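Local atomic coordinates of possible thiamine biosynthesis enzyme (Candida albicans, PDB entry 2X7P), a protein that is of unknown function, but probably binds a small solute between two lobes, as its solute-binding relatives do, perhaps in connection with thiamine biosynthesis. Residues A[20-25]-A[53-58]; A[93-98]-A[262-267]; A[130-135]-A[287-292]; A[199-204]-A[275-280]. The protein carries 1 engineered substitution. All coordinates share one frame; numbering follows the deposited sequence.

Contact 1: A[20-25]-A[53-58]. With AE3 (2-(2-ethoxyethoxy)ethanol), chain F; ACY (acetic acid), chain H.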
loop_
_atom_site.group_PDB
_atom_site.type_symbol
_atom_site.label_atom_id
_atom_site.label_comp_id
_atom_site.label_asym_id
_atom_site.label_seq_id
_atom_site.Cartn_x
_atom_site.Cartn_y
_atom_site.Cartn_z
ATOM N N ALA A 20 -7.427 11.516 1.259
ATOM C CA ALA A 20 -8.027 10.203 1.063
ATOM C C ALA A 20 -7.135 9.117 1.654
ATOM O O ALA A 20 -6.024 8.887 1.176
ATOM C CB ALA A 20 -8.271 9.946 -0.415
ATOM N N TYR A 21 -7.624 8.453 2.695
ATOM C CA TYR A 21 -6.854 7.412 3.364
ATOM C C TYR A 21 -7.581 6.074 3.317
ATOM O O TYR A 21 -8.729 5.993 2.879
ATOM C CB TYR A 21 -6.581 7.800 4.818
ATOM C CG TYR A 21 -7.787 7.669 5.718
ATOM C CD1 TYR A 21 -8.791 8.629 5.714
ATOM C CD2 TYR A 21 -7.928 6.580 6.569
ATOM C CE1 TYR A 21 -9.896 8.511 6.534
ATOM C CE2 TYR A 21 -9.028 6.454 7.393
ATOM C CZ TYR A 21 -10.011 7.421 7.372
ATOM O OH TYR A 21 -11.111 7.299 8.191
ATOM N N ILE A 22 -6.905 5.027 3.774
ATOM C CA ILE A 22 -7.490 3.694 3.822
ATOM C C ILE A 22 -7.675 3.257 5.270
ATOM O O ILE A 22 -6.714 3.224 6.038
ATOM C CB ILE A 22 -6.613 2.670 3.077
ATOM C CG1 ILE A 22 -6.422 3.099 1.620
ATOM C CG2 ILE A 22 -7.231 1.283 3.156
ATOM C CD1 ILE A 22 -5.514 2.188 0.825
ATOM N N PRO A 23 -8.919 2.925 5.646
ATOM C CA PRO A 23 -9.267 2.538 7.019
ATOM C C PRO A 23 -8.597 1.233 7.440
ATOM O O PRO A 23 -9.252 0.194 7.513
ATOM C CB PRO A 23 -10.787 2.356 6.958
ATOM C CG PRO A 23 -11.078 2.066 5.526
ATOM C CD PRO A 23 -10.082 2.867 4.745
ATOM N N GLU A 24 -7.300 1.300 7.713
ATOM C CA GLU A 24 -6.533 0.138 8.138
ATOM C C GLU A 24 -5.736 0.462 9.393
ATOM O O GLU A 24 -5.729 1.600 9.857
ATOM C CB GLU A 24 -5.583 -0.308 7.024
ATOM C CG GLU A 24 -6.218 -1.202 5.974
ATOM C CD GLU A 24 -6.435 -2.618 6.471
ATOM O OE1 GLU A 24 -6.122 -2.892 7.649
ATOM O OE2 GLU A 24 -6.915 -3.459 5.684
ATOM N N HIS A 25 -5.065 -0.546 9.940
ATOM C CA HIS A 25 -4.185 -0.338 11.083
ATOM C C HIS A 25 -3.076 0.651 10.731
ATOM O O HIS A 25 -2.551 1.344 11.600
ATOM C CB HIS A 25 -3.584 -1.666 11.547
ATOM C CG HIS A 25 -3.374 -2.651 10.440
ATOM N ND1 HIS A 25 -2.668 -2.346 9.296
ATOM C CD2 HIS A 25 -3.772 -3.939 10.303
ATOM C CE1 HIS A 25 -2.645 -3.402 8.501
ATOM N NE2 HIS A 25 -3.306 -4.381 9.089
ATOM N N GLU A 53 -12.088 1.021 -0.773
ATOM C CA GLU A 53 -11.892 0.392 -2.075
ATOM C C GLU A 53 -10.430 0.044 -2.347
ATOM O O GLU A 53 -10.138 -0.924 -3.051
ATOM C CB GLU A 53 -12.443 1.281 -3.195
ATOM C CG GLU A 53 -13.944 1.524 -3.121
ATOM C CD GLU A 53 -14.331 2.495 -2.021
ATOM O OE1 GLU A 53 -13.450 3.245 -1.550
ATOM O OE2 GLU A 53 -15.517 2.514 -1.631
ATOM N N GLY A 54 -9.516 0.834 -1.794
ATOM C CA GLY A 54 -8.097 0.567 -1.945
ATOM C C GLY A 54 -7.333 1.671 -2.649
ATOM O O GLY A 54 -7.861 2.758 -2.885
ATOM N N SER A 55 -6.079 1.384 -2.988
ATOM C CA SER A 55 -5.207 2.362 -3.632
ATOM C C SER A 55 -5.661 2.685 -5.051
ATOM O O SER A 55 -5.380 3.765 -5.571
ATOM C CB SER A 55 -3.761 1.860 -3.647
ATOM O OG SER A 55 -3.272 1.673 -2.331
ATOM N N GLY A 56 -6.362 1.742 -5.673
ATOM C CA GLY A 56 -6.873 1.939 -7.016
ATOM C C GLY A 56 -7.784 3.148 -7.103
ATOM O O GLY A 56 -7.686 3.947 -8.033
ATOM N N ARG A 57 -8.673 3.282 -6.125
ATOM C CA ARG A 57 -9.596 4.409 -6.088
ATOM C C ARG A 57 -8.903 5.687 -5.627
ATOM O O ARG A 57 -9.275 6.786 -6.038
ATOM C CB ARG A 57 -10.799 4.097 -5.196
ATOM C CG ARG A 57 -11.759 5.263 -5.036
ATOM C CD ARG A 57 -13.115 4.812 -4.523
ATOM N NE ARG A 57 -14.007 5.945 -4.292
ATOM C CZ ARG A 57 -14.650 6.598 -5.256
ATOM N NH1 ARG A 57 -14.496 6.235 -6.522
ATOM N NH2 ARG A 57 -15.442 7.618 -4.954
ATOM N N LEU A 58 -7.893 5.541 -4.773
ATOM C CA LEU A 58 -7.119 6.687 -4.309
ATOM C C LEU A 58 -6.561 7.466 -5.493
ATOM O O LEU A 58 -6.602 8.696 -5.516
ATOM C CB LEU A 58 -5.977 6.237 -3.395
ATOM C CG LEU A 58 -6.366 5.637 -2.043
ATOM C CD1 LEU A 58 -5.129 5.198 -1.277
ATOM C CD2 LEU A 58 -7.175 6.633 -1.227
HETATM C C1 AE3 F . -4.901 -1.849 -2.192
HETATM C C2 AE3 F . -4.885 -1.033 -0.905
HETATM O O2 AE3 F . -4.866 -1.899 0.229
HETATM C C3 AE3 F . -4.688 -1.144 1.425
HETATM C C4 AE3 F . -4.777 -2.029 2.663
HETATM O O3 AE3 F . -3.880 -3.132 2.558
HETATM C C5 AE3 F . -2.797 -3.005 3.476
HETATM C C6 AE3 F . -3.037 -3.870 4.704
HETATM O O4 AE3 F . -3.717 -5.070 4.323
HETATM C C ACY H . -15.192 6.764 -1.295
HETATM O O ACY H . -15.355 7.769 -2.021
HETATM O OXT ACY H . -14.301 5.906 -1.478
HETATM C CH3 ACY H . -16.121 6.576 -0.132
#
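Leu58 spreads its two methyls over Ala20, at the end of a strand, and Ile22, just beyond it, a worked case of how a helix covers part of a sheet face. CD2 of Leu58 rests 3.6 Å from CB of Ala20 and also touches that residue's carbonyl oxygen, while CD1 of Leu58 lies 3.7 Å from CD1 of Ile22. The Ile22 branch is extended (chi2 177°) and reaches the start of the helix, where Ile22 CD1 is 4.0 Å from Gly54 C. Gly54, with a positive phi of 119°, occupies the N-cap position. Here the packing opens onto a ligand: CD1 of Ile22 is 3.5 Å from C3 of the bound 2-(2-ethoxyethoxy)ethanol, and Ser55 N is 3.4 Å from its C2. On the exposed side, Arg57 holds at the edge of its guanidinium group an acetic acid, probably from the crystallisation liquor, NE donating to OXT at 2.8 Å and NH2 to O at 2.9 Å. Ser55 OG is tied to the backbone N of Leu73. Strand 19-21 runs between parallel strands 49-50 and 69-73, and helix 55-63, the connection of a beta-alpha-beta crossover between those two neighbours, covers it.

Contact 2: A[93-98]-A[262-267]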
loop_
_atom_site.group_PDB
_atom_site.type_symbol
_atom_site.label_atom_id
_atom_site.label_comp_id
_atom_site.label_asym_id
_atom_site.label_seq_id
_atom_site.Cartn_x
_atom_site.Cartn_y
_atom_site.Cartn_z
ATOM N N THR A 93 7.638 8.740 1.775
ATOM C CA THR A 93 7.316 7.403 2.257
ATOM C C THR A 93 6.528 7.471 3.561
ATOM O O THR A 93 6.914 8.176 4.492
ATOM C CB THR A 93 8.591 6.570 2.486
ATOM O OG1 THR A 93 9.285 6.402 1.243
ATOM C CG2 THR A 93 8.244 5.203 3.058
ATOM N N TYR A 94 5.422 6.736 3.622
ATOM C CA TYR A 94 4.592 6.705 4.821
ATOM C C TYR A 94 4.995 5.552 5.736
ATOM O O TYR A 94 5.099 5.719 6.951
ATOM C CB TYR A 94 3.111 6.600 4.449
ATOM C CG TYR A 94 2.180 6.575 5.641
ATOM C CD1 TYR A 94 2.070 7.675 6.481
ATOM C CD2 TYR A 94 1.406 5.457 5.921
ATOM C CE1 TYR A 94 1.221 7.661 7.571
ATOM C CE2 TYR A 94 0.551 5.433 7.008
ATOM C CZ TYR A 94 0.463 6.538 7.830
ATOM O OH TYR A 94 -0.385 6.521 8.914
ATOM N N VAL A 95 5.218 4.384 5.143
ATOM C CA VAL A 95 5.668 3.216 5.891
ATOM C C VAL A 95 6.969 2.676 5.308
ATOM O O VAL A 95 7.023 2.279 4.145
ATOM C CB VAL A 95 4.607 2.101 5.900
ATOM C CG1 VAL A 95 5.159 0.852 6.569
ATOM C CG2 VAL A 95 3.345 2.576 6.603
ATOM N N LYS A 96 8.016 2.667 6.126
ATOM C CA LYS A 96 9.336 2.236 5.683
ATOM C C LYS A 96 9.416 0.717 5.548
ATOM O O LYS A 96 10.080 0.198 4.651
ATOM C CB LYS A 96 10.409 2.745 6.647
ATOM C CG LYS A 96 11.836 2.443 6.219
ATOM C CD LYS A 96 12.837 3.087 7.167
ATOM C CE LYS A 96 14.269 2.787 6.752
ATOM N NZ LYS A 96 14.562 1.328 6.784
ATOM N N SER A 97 8.735 0.009 6.443
ATOM C CA SER A 97 8.728 -1.449 6.420
ATOM C C SER A 97 7.895 -1.976 5.253
ATOM O O SER A 97 6.937 -1.331 4.829
ATOM C CB SER A 97 8.204 -2.005 7.746
ATOM O OG SER A 97 6.911 -1.503 8.035
ATOM N N PRO A 98 8.263 -3.156 4.731
ATOM C CA PRO A 98 7.579 -3.757 3.582
ATOM C C PRO A 98 6.244 -4.385 3.969
ATOM O O PRO A 98 5.947 -4.531 5.155
ATOM C CB PRO A 98 8.553 -4.847 3.137
ATOM C CG PRO A 98 9.246 -5.247 4.390
ATOM C CD PRO A 98 9.383 -3.989 5.203
ATOM N N VAL A 262 5.564 -3.487 11.892
ATOM C CA VAL A 262 5.415 -2.226 11.173
ATOM C C VAL A 262 6.362 -1.132 11.655
ATOM O O VAL A 262 6.505 -0.899 12.855
ATOM C CB VAL A 262 3.966 -1.705 11.246
ATOM C CG1 VAL A 262 3.879 -0.293 10.685
ATOM C CG2 VAL A 262 3.033 -2.642 10.498
ATOM N N GLU A 263 7.006 -0.467 10.703
ATOM C CA GLU A 263 7.847 0.684 11.000
ATOM C C GLU A 263 7.460 1.861 10.115
ATOM O O GLU A 263 7.760 1.876 8.922
ATOM C CB GLU A 263 9.324 0.350 10.792
ATOM C CG GLU A 263 10.247 1.542 10.983
ATOM C CD GLU A 263 11.679 1.251 10.582
ATOM O OE1 GLU A 263 11.970 0.101 10.193
ATOM O OE2 GLU A 263 12.514 2.176 10.654
ATOM N N PHE A 264 6.786 2.845 10.701
ATOM C CA PHE A 264 6.428 4.053 9.970
ATOM C C PHE A 264 7.671 4.900 9.718
ATOM O O PHE A 264 8.689 4.739 10.392
ATOM C CB PHE A 264 5.382 4.861 10.739
ATOM C CG PHE A 264 4.064 4.158 10.894
ATOM C CD1 PHE A 264 3.100 4.241 9.904
ATOM C CD2 PHE A 264 3.789 3.414 12.029
ATOM C CE1 PHE A 264 1.886 3.595 10.041
ATOM C CE2 PHE A 264 2.577 2.766 12.173
ATOM C CZ PHE A 264 1.625 2.856 11.177
ATOM N N ASN A 265 7.586 5.794 8.740
ATOM C CA ASN A 265 8.701 6.674 8.414
ATOM C C ASN A 265 8.762 7.875 9.351
ATOM O O ASN A 265 8.164 8.916 9.081
ATOM C CB ASN A 265 8.605 7.142 6.962
ATOM C CG ASN A 265 9.758 8.041 6.562
ATOM O OD1 ASN A 265 10.791 8.081 7.231
ATOM N ND2 ASN A 265 9.588 8.768 5.465
ATOM N N SER A 266 9.490 7.723 10.452
ATOM C CA SER A 266 9.612 8.786 11.443
ATOM C C SER A 266 10.416 9.966 10.905
ATOM O O SER A 266 10.521 11.005 11.557
ATOM C CB SER A 266 10.258 8.254 12.724
ATOM O OG SER A 266 11.560 7.758 12.469
ATOM N N ARG A 267 10.978 9.800 9.713
ATOM C CA ARG A 267 11.774 10.851 9.090
ATOM C C ARG A 267 10.996 11.540 7.976
ATOM O O ARG A 267 11.548 12.348 7.232
ATOM C CB ARG A 267 13.072 10.273 8.528
ATOM C CG ARG A 267 13.875 9.461 9.528
ATOM C CD ARG A 267 15.136 8.899 8.894
ATOM N NE ARG A 267 15.913 8.112 9.846
ATOM C CZ ARG A 267 16.744 8.636 10.740
ATOM N NH1 ARG A 267 16.902 9.950 10.807
ATOM N NH2 ARG A 267 17.414 7.848 11.571
#
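At the first crossover between the two lobes, as in the hinge of type II periplasmic-binding-protein folds, Val95 and Phe264 form a single backbone bridge that shows how a distant loop can be fastened to a chain leaving its sheet. The polar hold is mostly backbone. Asn265 N donates to Tyr94 O at 3.1 Å, and the amide of Asn265 continues the grip, its ND2 reaching Thr93 O at 2.9 Å with the acceptor almost exactly in the amide plane. One carbonyl serves two donors: Glu263 O takes Lys96 N at 2.9 Å and, on a lone pair, Ser97 N at 3.3 Å. Ser97 repays this with its hydroxyl oxygen, held between backbone N and carbonyl carbon (chi1 57°), which accepts from Glu263 N at 2.9 Å along a nearly straight line (172°). Beneath the backbone, Phe264 turns its edge to the face of Tyr94 in an offset edge-to-face pair, centroids 5.5 Å apart and planes at 71°, while Val95 CG2 leans on Phe264 CD1 at 3.7 Å. Tyr94 OH bonds to Phe26 O. The aromatic pair lies against helix 28-35 and helix 216-234, beside strand 203-208.

Contact 3: A[130-135]-A[287-292]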
loop_
_atom_site.group_PDB
_atom_site.type_symbol
_atom_site.label_atom_id
_atom_site.label_comp_id
_atom_site.label_asym_id
_atom_site.label_seq_id
_atom_site.Cartn_x
_atom_site.Cartn_y
_atom_site.Cartn_z
ATOM N N SER A 130 -2.013 -8.878 -5.910
ATOM C CA SER A 130 -2.017 -10.335 -5.884
ATOM C C SER A 130 -1.421 -10.910 -7.165
ATOM O O SER A 130 -0.910 -12.029 -7.177
ATOM C CB SER A 130 -3.440 -10.862 -5.688
ATOM O OG SER A 130 -4.293 -10.427 -6.734
ATOM N N TYR A 131 -1.491 -10.132 -8.240
ATOM C CA TYR A 131 -0.967 -10.554 -9.534
ATOM C C TYR A 131 0.526 -10.264 -9.655
ATOM O O TYR A 131 1.300 -11.121 -10.078
ATOM C CB TYR A 131 -1.733 -9.864 -10.665
ATOM C CG TYR A 131 -1.113 -10.037 -12.033
ATOM C CD1 TYR A 131 -1.385 -11.159 -12.804
ATOM C CD2 TYR A 131 -0.260 -9.074 -12.557
ATOM C CE1 TYR A 131 -0.821 -11.320 -14.057
ATOM C CE2 TYR A 131 0.308 -9.225 -13.808
ATOM C CZ TYR A 131 0.024 -10.349 -14.553
ATOM O OH TYR A 131 0.588 -10.502 -15.798
ATOM N N VAL A 132 0.923 -9.054 -9.280
ATOM C CA VAL A 132 2.318 -8.639 -9.387
ATOM C C VAL A 132 3.224 -9.443 -8.457
ATOM O O VAL A 132 4.342 -9.806 -8.827
ATOM C CB VAL A 132 2.485 -7.137 -9.085
ATOM C CG1 VAL A 132 3.952 -6.738 -9.160
ATOM C CG2 VAL A 132 1.653 -6.308 -10.050
HETATM N N MSE A 133 2.737 -9.722 -7.252
HETATM C CA MSE A 133 3.526 -10.441 -6.256
HETATM C C MSE A 133 3.754 -11.906 -6.626
HETATM O O MSE A 133 4.650 -12.554 -6.085
HETATM C CB MSE A 133 2.878 -10.337 -4.873
HETATM C CG MSE A 133 2.938 -8.944 -4.265
HETATM SE SE MSE A 133 4.770 -8.302 -4.040
HETATM C CE MSE A 133 5.420 -9.667 -2.810
ATOM N N SER A 134 2.945 -12.425 -7.545
ATOM C CA SER A 134 3.102 -13.805 -7.991
ATOM C C SER A 134 4.415 -13.966 -8.749
ATOM O O SER A 134 5.004 -15.046 -8.771
ATOM C CB SER A 134 1.927 -14.235 -8.874
ATOM O OG SER A 134 2.000 -13.636 -10.154
ATOM N N PHE A 135 4.867 -12.879 -9.367
ATOM C CA PHE A 135 6.128 -12.880 -10.099
ATOM C C PHE A 135 7.315 -12.851 -9.143
ATOM O O PHE A 135 8.367 -13.422 -9.430
ATOM C CB PHE A 135 6.190 -11.694 -11.064
ATOM C CG PHE A 135 5.201 -11.779 -12.190
ATOM C CD1 PHE A 135 3.910 -11.304 -12.034
ATOM C CD2 PHE A 135 5.562 -12.337 -13.405
ATOM C CE1 PHE A 135 2.998 -11.383 -13.067
ATOM C CE2 PHE A 135 4.652 -12.419 -14.443
ATOM C CZ PHE A 135 3.370 -11.941 -14.274
ATOM N N LYS A 287 8.027 -4.319 -14.152
ATOM C CA LYS A 287 8.446 -4.660 -15.505
ATOM C C LYS A 287 8.511 -6.175 -15.669
ATOM O O LYS A 287 8.196 -6.709 -16.733
ATOM C CB LYS A 287 9.799 -4.021 -15.828
ATOM C CG LYS A 287 10.279 -4.262 -17.250
ATOM C CD LYS A 287 11.350 -3.257 -17.644
ATOM C CE LYS A 287 12.501 -3.253 -16.651
ATOM N NZ LYS A 287 13.521 -2.226 -16.997
ATOM N N LEU A 288 8.915 -6.860 -14.606
ATOM C CA LEU A 288 8.948 -8.318 -14.599
ATOM C C LEU A 288 7.538 -8.886 -14.723
ATOM O O LEU A 288 7.332 -9.944 -15.320
ATOM C CB LEU A 288 9.608 -8.830 -13.317
ATOM C CG LEU A 288 9.600 -10.344 -13.095
ATOM C CD1 LEU A 288 10.300 -11.064 -14.238
ATOM C CD2 LEU A 288 10.241 -10.695 -11.762
ATOM N N ALA A 289 6.569 -8.173 -14.159
ATOM C CA ALA A 289 5.175 -8.599 -14.200
ATOM C C ALA A 289 4.513 -8.217 -15.520
ATOM O O ALA A 289 3.351 -8.544 -15.760
ATOM C CB ALA A 289 4.406 -8.008 -13.028
ATOM N N GLY A 290 5.259 -7.521 -16.373
ATOM C CA GLY A 290 4.752 -7.110 -17.670
ATOM C C GLY A 290 3.800 -5.932 -17.591
ATOM O O GLY A 290 3.139 -5.592 -18.572
ATOM N N VAL A 291 3.730 -5.306 -16.421
ATOM C CA VAL A 291 2.863 -4.152 -16.220
ATOM C C VAL A 291 3.396 -2.929 -16.959
ATOM O O VAL A 291 2.628 -2.097 -17.440
ATOM C CB VAL A 291 2.709 -3.818 -14.723
ATOM C CG1 VAL A 291 1.895 -2.545 -14.542
ATOM C CG2 VAL A 291 2.063 -4.980 -13.986
ATOM N N LEU A 292 4.718 -2.826 -17.046
ATOM C CA LEU A 292 5.356 -1.707 -17.728
ATOM C C LEU A 292 5.885 -2.134 -19.093
ATOM O O LEU A 292 6.855 -2.886 -19.187
ATOM C CB LEU A 292 6.491 -1.138 -16.875
ATOM C CG LEU A 292 6.112 -0.708 -15.457
ATOM C CD1 LEU A 292 7.321 -0.148 -14.725
ATOM C CD2 LEU A 292 4.979 0.307 -15.486
#
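Phe135 and Ala289 illustrate how a helix terminus can be received by an aromatic ring. From its CB, 4.2 Å from CG of Leu288, the Phe135 side chain sets off with CG beside its own backbone N (chi1 -67°), and the ring lies flat against the end of the opposing helix. CG lies near Ala289 CA; CD2 of Phe135 meets Leu288 O at 3.5 Å, and CE2 stays beside the same oxygen; CD1 meets Ala289 CB at 3.5 Å and shares that methyl with CE1; at the tip CZ comes 3.7 Å from Ala289 O. Over the middle of the face sits Ala289 CA, 3.5 Å from the ring centroid and only 4° off the normal, a CH-pi contact. CE1 is also set over the rim of the Tyr131 face. Tyr131 itself reaches the same alanine, its OH making a weak hydrogen bond to Ala289 O at 3.4 Å. Val132 CG2 faces Val291 CG2 at 4.2 Å, the two side chains crossing at about a right angle. Gly290, at positive phi, closes the helix in a Schellman motif. Helix 129-141, which follows strand 120-123, thus packs on the end of helix 275-288, with helix 296-306 next along the chain.

Contact 4: A[199-204]-A[275-280]. With AE3 (2-(2-ethoxyethoxy)ethanol), chain F.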
loop_
_atom_site.group_PDB
_atom_site.type_symbol
_atom_site.label_atom_id
_atom_site.label_comp_id
_atom_site.label_asym_id
_atom_site.label_seq_id
_atom_site.Cartn_x
_atom_site.Cartn_y
_atom_site.Cartn_z
ATOM N N PRO A 199 9.588 -6.212 -2.030
ATOM C CA PRO A 199 10.947 -5.674 -2.146
ATOM C C PRO A 199 11.003 -4.207 -1.739
ATOM O O PRO A 199 12.053 -3.718 -1.320
ATOM C CB PRO A 199 11.250 -5.811 -3.641
ATOM C CG PRO A 199 10.345 -6.895 -4.118
ATOM C CD PRO A 199 9.096 -6.760 -3.305
ATOM N N TRP A 200 9.872 -3.519 -1.862
ATOM C CA TRP A 200 9.800 -2.086 -1.604
ATOM C C TRP A 200 9.118 -1.781 -0.276
ATOM O O TRP A 200 8.584 -2.675 0.380
ATOM C CB TRP A 200 9.030 -1.402 -2.733
ATOM C CG TRP A 200 7.695 -2.036 -2.994
ATOM C CD1 TRP A 200 6.532 -1.807 -2.317
ATOM C CD2 TRP A 200 7.389 -3.014 -3.996
ATOM N NE1 TRP A 200 5.521 -2.576 -2.838
ATOM C CE2 TRP A 200 6.021 -3.326 -3.871
ATOM C CE3 TRP A 200 8.139 -3.651 -4.989
ATOM C CZ2 TRP A 200 5.387 -4.248 -4.700
ATOM C CZ3 TRP A 200 7.506 -4.567 -5.812
ATOM C CH2 TRP A 200 6.145 -4.857 -5.662
ATOM N N SER A 201 9.138 -0.510 0.114
ATOM C CA SER A 201 8.379 -0.053 1.272
ATOM C C SER A 201 6.894 -0.075 0.929
ATOM O O SER A 201 6.510 0.191 -0.209
ATOM C CB SER A 201 8.815 1.352 1.686
ATOM O OG SER A 201 10.178 1.369 2.074
ATOM N N SER A 202 6.062 -0.384 1.918
ATOM C CA SER A 202 4.646 -0.652 1.674
ATOM C C SER A 202 3.792 0.576 1.333
ATOM O O SER A 202 3.057 0.563 0.347
ATOM C CB SER A 202 4.036 -1.410 2.858
ATOM O OG SER A 202 4.267 -0.728 4.076
ATOM N N TRP A 203 3.885 1.627 2.142
ATOM C CA TRP A 203 3.008 2.788 1.977
ATOM C C TRP A 203 3.758 4.080 1.653
ATOM O O TRP A 203 4.878 4.294 2.117
ATOM C CB TRP A 203 2.154 2.992 3.230
ATOM C CG TRP A 203 1.217 1.862 3.508
ATOM C CD1 TRP A 203 1.548 0.616 3.955
ATOM C CD2 TRP A 203 -0.209 1.875 3.374
ATOM N NE1 TRP A 203 0.418 -0.150 4.100
ATOM C CE2 TRP A 203 -0.675 0.599 3.751
ATOM C CE3 TRP A 203 -1.137 2.840 2.969
ATOM C CZ2 TRP A 203 -2.026 0.265 3.735
ATOM C CZ3 TRP A 203 -2.478 2.504 2.954
ATOM C CH2 TRP A 203 -2.910 1.228 3.334
ATOM N N VAL A 204 3.123 4.941 0.862
ATOM C CA VAL A 204 3.690 6.242 0.515
ATOM C C VAL A 204 2.628 7.339 0.505
ATOM O O VAL A 204 1.429 7.061 0.511
ATOM C CB VAL A 204 4.373 6.222 -0.866
ATOM C CG1 VAL A 204 5.584 5.303 -0.853
ATOM C CG2 VAL A 204 3.383 5.804 -1.943
ATOM N N TRP A 275 15.238 6.227 -2.847
ATOM C CA TRP A 275 14.952 6.027 -4.265
ATOM C C TRP A 275 15.013 4.559 -4.675
ATOM O O TRP A 275 14.184 4.088 -5.454
ATOM C CB TRP A 275 15.914 6.852 -5.122
ATOM C CG TRP A 275 15.503 6.945 -6.559
ATOM C CD1 TRP A 275 15.931 6.159 -7.588
ATOM C CD2 TRP A 275 14.575 7.878 -7.125
ATOM N NE1 TRP A 275 15.329 6.547 -8.762
ATOM C CE2 TRP A 275 14.492 7.599 -8.504
ATOM C CE3 TRP A 275 13.806 8.921 -6.599
ATOM C CZ2 TRP A 275 13.672 8.327 -9.363
ATOM C CZ3 TRP A 275 12.993 9.643 -7.454
ATOM C CH2 TRP A 275 12.932 9.342 -8.820
ATOM N N ASP A 276 16.001 3.840 -4.155
ATOM C CA ASP A 276 16.190 2.438 -4.509
ATOM C C ASP A 276 15.064 1.555 -3.981
ATOM O O ASP A 276 14.620 0.630 -4.660
ATOM C CB ASP A 276 17.534 1.928 -3.985
ATOM C CG ASP A 276 17.785 0.477 -4.343
ATOM O OD1 ASP A 276 17.582 0.109 -5.519
ATOM O OD2 ASP A 276 18.191 -0.297 -3.448
ATOM N N THR A 277 14.602 1.848 -2.771
ATOM C CA THR A 277 13.621 0.997 -2.108
ATOM C C THR A 277 12.183 1.402 -2.431
ATOM O O THR A 277 11.238 0.702 -2.070
ATOM C CB THR A 277 13.821 0.993 -0.577
ATOM O OG1 THR A 277 13.351 -0.246 -0.034
ATOM C CG2 THR A 277 13.071 2.147 0.065
ATOM N N ILE A 278 12.024 2.532 -3.114
ATOM C CA ILE A 278 10.700 3.026 -3.481
ATOM C C ILE A 278 10.484 2.996 -4.992
ATOM O O ILE A 278 9.421 2.599 -5.469
ATOM C CB ILE A 278 10.471 4.465 -2.969
ATOM C CG1 ILE A 278 10.403 4.487 -1.441
ATOM C CG2 ILE A 278 9.196 5.045 -3.555
ATOM C CD1 ILE A 278 9.184 3.793 -0.872
ATOM N N VAL A 279 11.500 3.411 -5.741
ATOM C CA VAL A 279 11.388 3.522 -7.192
ATOM C C VAL A 279 12.028 2.347 -7.929
ATOM O O VAL A 279 11.357 1.634 -8.673
ATOM C CB VAL A 279 12.018 4.833 -7.705
ATOM C CG1 VAL A 279 11.971 4.886 -9.225
ATOM C CG2 VAL A 279 11.310 6.037 -7.099
ATOM N N VAL A 280 13.326 2.152 -7.714
ATOM C CA VAL A 280 14.087 1.140 -8.446
ATOM C C VAL A 280 13.497 -0.264 -8.325
ATOM O O VAL A 280 13.023 -0.831 -9.311
ATOM C CB VAL A 280 15.561 1.108 -7.998
ATOM C CG1 VAL A 280 16.311 -0.001 -8.719
ATOM C CG2 VAL A 280 16.221 2.456 -8.250
HETATM C C1 AE3 F . -4.901 -1.849 -2.192
HETATM C C2 AE3 F . -4.885 -1.033 -0.905
HETATM O O2 AE3 F . -4.866 -1.899 0.229
HETATM C C3 AE3 F . -4.688 -1.144 1.425
HETATM C C4 AE3 F . -4.777 -2.029 2.663
HETATM O O3 AE3 F . -3.880 -3.132 2.558
HETATM C C5 AE3 F . -2.797 -3.005 3.476
HETATM C C6 AE3 F . -3.037 -3.870 4.704
HETATM O O4 AE3 F . -3.717 -5.070 4.323
#
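Ser201 N donates to Thr277 O at 3.3 Å with an N-H...O angle of 152°, a bond from an interdomain connection to a carbonyl of the first turn of a helix. The same oxygen is approached by CB of Trp200 at 3.1 Å, so the connecting chain meets it with an N-H and a methylene. Thr277 adds its methyl, CG2, which lies 3.6 Å from Ser201 OG; that hydroxyl oxygen has its polar partner in Lys96 O. The helix here contains a wider pi-type turn, in which Trp275 O accepts from both Val279 N at 2.8 Å and Val280 N at 3.1 Å. In two-lobed folds of the type II periplasmic-binding-protein class, such crossing segments form the hinge, and residues 199-202 are the return crossover, leading from strand 190-197 of one sheet to strand 203-208 of the other. Further along, Ile278 has CG1 beside its backbone N (chi1 -67°) and folds at chi2 (-68°), bringing CD1 within 3.6 Å of Ser201 CB and tip to tip with Val204, whose CG1 is 3.9 Å from that CD1. Trp203 heads away from the helix and meets the bound 2-(2-ethoxyethoxy)ethanol at its ring edge, CZ2 lying 3.4 Å from C5 of the ligand.

From the N terminus, contact 1 closes first, a short loop of 27 residues that completes before any other contact opens and sets helix 55-63 on the first sheet. Contact 2 opens next at 93-98, then contact 3 at 130-135 in the second lobe, then contact 4 at 199-204. Contact 2 is completed first among these, at 262-267, and so crosses both others; contact 4 follows at 275-280, falling wholly within the span of contact 3, which ends at 287-292. Contacts 2 and 4 meet at the two crossovers, where Ser202 OG bonds to Ser97 O. Contacts 3 and 4 share helix 275-288, which thereby joins the crossover to the second lobe.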